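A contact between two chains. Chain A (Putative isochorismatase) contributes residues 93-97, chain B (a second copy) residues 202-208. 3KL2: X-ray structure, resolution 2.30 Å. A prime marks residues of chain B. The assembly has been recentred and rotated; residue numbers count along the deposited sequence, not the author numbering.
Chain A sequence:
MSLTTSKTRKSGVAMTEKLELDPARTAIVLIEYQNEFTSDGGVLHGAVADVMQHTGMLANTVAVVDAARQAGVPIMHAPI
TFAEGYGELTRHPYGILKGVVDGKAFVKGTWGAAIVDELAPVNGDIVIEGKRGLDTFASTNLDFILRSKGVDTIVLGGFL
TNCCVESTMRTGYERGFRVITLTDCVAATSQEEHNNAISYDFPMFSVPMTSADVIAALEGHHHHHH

Chain A (93-97) PYGIL
Chain B, residues 202-208: FPMFSVP

The contact centres on Gly95 and Met204′, whose CA atoms lie 4.5 Å apart, and it buries 295 Å² over both stretches. One hydrogen bond joins the two backbones: Ile96 N donates to Met204′ O at 2.9 Å, with an N-H...O angle of 161°, close to linear.

Chain A reaches this bond through an extended Tyr94 (phi/psi -137/173), Gly95 at 70/-160 and Ile96 at -64/-23. Positive phi by itself favours glycine at 95, and the partner adds a steric reason: Gly95 CA sits 3.3 Å from Met204′ O, and an ideal CB built on Gly95 would stand 2.5 Å from Met204′ O, a clash. In chain B, Pro203′ (-63/-28) and Met204′ (-65/-28) have phi/psi values in the helical region. Phe205′ shifts to -129/6, and Ser206′ (-160/169) extends the chain into the strand at Val207′ and Pro208′. Phe205′ N bonds to Phe202′ O at 3.2 Å; Ser206′ OG, with chi1 p (67°), donates to the same Phe202′ O at 2.6 Å, tying the serine side chain back to its own chain.

Side chains pack beside the polar link. Ile96 CB points toward chain B; chi1 t (-168°) and chi2 p (63°) place CD1 4.0 Å from Met204′ CE. The methionine leaves its backbone sideways, with chi1 m (-80°), chi2 t (171°) and chi3 between wells at 134°, and the methyl-to-methyl approach is purely apolar.

The CA-to-CB bond of Tyr94 also points toward the partner, with chi1 p (74°) and chi2 -82°. Its ring presents an edge to Ser206′, CE2 to CA 3.9 Å, while Tyr94 CD2 meets Val207′ CG2 obliquely at 4.2 Å, an apolar contact made with valine chi1 t (-176°). The phenol hydroxyl is hydrogen-bonded elsewhere in the structure. Phe205′, with chi1 m (-56°) and chi2 -85°, directs its CA-to-CB bond away from chain A.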

# COMPACT_ATOMS: atom_id res chain seq x y z
N PRO A 93 -10.88 16.01 12.99
CA PRO A 93 -11.22 15.38 11.73
C PRO A 93 -12.10 16.27 10.79
O PRO A 93 -12.69 17.25 11.23
CB PRO A 93 -11.99 14.11 12.16
CG PRO A 93 -12.56 14.46 13.48
CD PRO A 93 -11.59 15.41 14.13
N TYR A 94 -12.11 15.91 9.52
CA TYR A 94 -12.96 16.52 8.50
C TYR A 94 -13.51 15.38 7.66
O TYR A 94 -13.12 14.20 7.85
CB TYR A 94 -12.17 17.54 7.64
CG TYR A 94 -11.18 16.93 6.62
CD1 TYR A 94 -9.91 16.51 6.99
CD2 TYR A 94 -11.53 16.80 5.28
CE1 TYR A 94 -9.01 15.99 6.06
CE2 TYR A 94 -10.66 16.28 4.36
CZ TYR A 94 -9.39 15.86 4.75
OH TYR A 94 -8.55 15.32 3.80
N GLY A 95 -14.43 15.71 6.76
CA GLY A 95 -15.01 14.74 5.85
C GLY A 95 -15.89 13.81 6.62
O GLY A 95 -16.30 14.11 7.72
N ILE A 96 -16.16 12.65 6.05
CA ILE A 96 -17.15 11.73 6.57
C ILE A 96 -16.81 11.14 7.96
O ILE A 96 -17.71 10.73 8.67
CB ILE A 96 -17.40 10.59 5.55
CG1 ILE A 96 -18.63 9.73 5.90
CG2 ILE A 96 -16.16 9.73 5.46
CD1 ILE A 96 -19.96 10.47 5.90
N LEU A 97 -15.54 11.10 8.35
CA LEU A 97 -15.18 10.53 9.66
C LEU A 97 -15.49 11.49 10.79
O LEU A 97 -15.61 11.07 11.93
CB LEU A 97 -13.71 10.10 9.74
CG LEU A 97 -13.26 8.79 9.07
CD1 LEU A 97 -11.76 8.63 9.27
CD2 LEU A 97 -14.04 7.52 9.57
N PHE B 202 -17.39 14.26 -3.10
CA PHE B 202 -16.25 15.11 -2.77
C PHE B 202 -16.26 15.60 -1.32
O PHE B 202 -15.20 15.65 -0.71
CB PHE B 202 -16.15 16.31 -3.71
CG PHE B 202 -15.45 16.04 -5.03
CD1 PHE B 202 -14.78 17.08 -5.70
CD2 PHE B 202 -15.49 14.80 -5.63
CE1 PHE B 202 -14.17 16.86 -6.91
CE2 PHE B 202 -14.87 14.59 -6.83
CZ PHE B 202 -14.21 15.60 -7.46
N PRO B 203 -17.42 16.03 -0.79
CA PRO B 203 -17.44 16.47 0.61
C PRO B 203 -17.10 15.38 1.65
O PRO B 203 -16.60 15.70 2.70
CB PRO B 203 -18.91 16.98 0.82
CG PRO B 203 -19.40 17.29 -0.54
CD PRO B 203 -18.69 16.31 -1.48
N MET B 204 -17.36 14.13 1.34
CA MET B 204 -17.00 13.04 2.23
C MET B 204 -15.47 12.91 2.39
O MET B 204 -15.02 12.46 3.43
CB MET B 204 -17.57 11.71 1.75
CG MET B 204 -19.10 11.41 2.05
SD MET B 204 -19.46 9.90 1.10
CE MET B 204 -20.33 8.92 2.26
N PHE B 205 -14.69 13.30 1.39
CA PHE B 205 -13.25 12.96 1.37
C PHE B 205 -12.32 14.10 1.12
O PHE B 205 -11.11 13.87 1.00
CB PHE B 205 -12.92 11.91 0.31
CG PHE B 205 -13.69 10.64 0.44
CD1 PHE B 205 -13.28 9.65 1.28
CD2 PHE B 205 -14.82 10.41 -0.35
CE1 PHE B 205 -13.98 8.44 1.38
CE2 PHE B 205 -15.55 9.21 -0.27
CZ PHE B 205 -15.12 8.22 0.60
N SER B 206 -12.82 15.33 1.06
CA SER B 206 -11.98 16.48 0.72
C SER B 206 -12.62 17.75 1.17
O SER B 206 -13.77 17.72 1.53
CB SER B 206 -11.77 16.56 -0.81
OG SER B 206 -12.99 16.86 -1.49
N VAL B 207 -11.86 18.84 1.12
CA VAL B 207 -12.37 20.20 1.18
C VAL B 207 -12.49 20.69 -0.26
O VAL B 207 -11.48 20.96 -0.88
CB VAL B 207 -11.44 21.12 1.96
CG1 VAL B 207 -12.05 22.51 2.08
CG2 VAL B 207 -11.17 20.53 3.37
N PRO B 208 -13.71 20.76 -0.80
CA PRO B 208 -13.89 21.26 -2.16
C PRO B 208 -13.82 22.77 -2.21
O PRO B 208 -14.39 23.43 -1.34
CB PRO B 208 -15.31 20.80 -2.54
CG PRO B 208 -15.66 19.74 -1.51
CD PRO B 208 -14.97 20.22 -0.26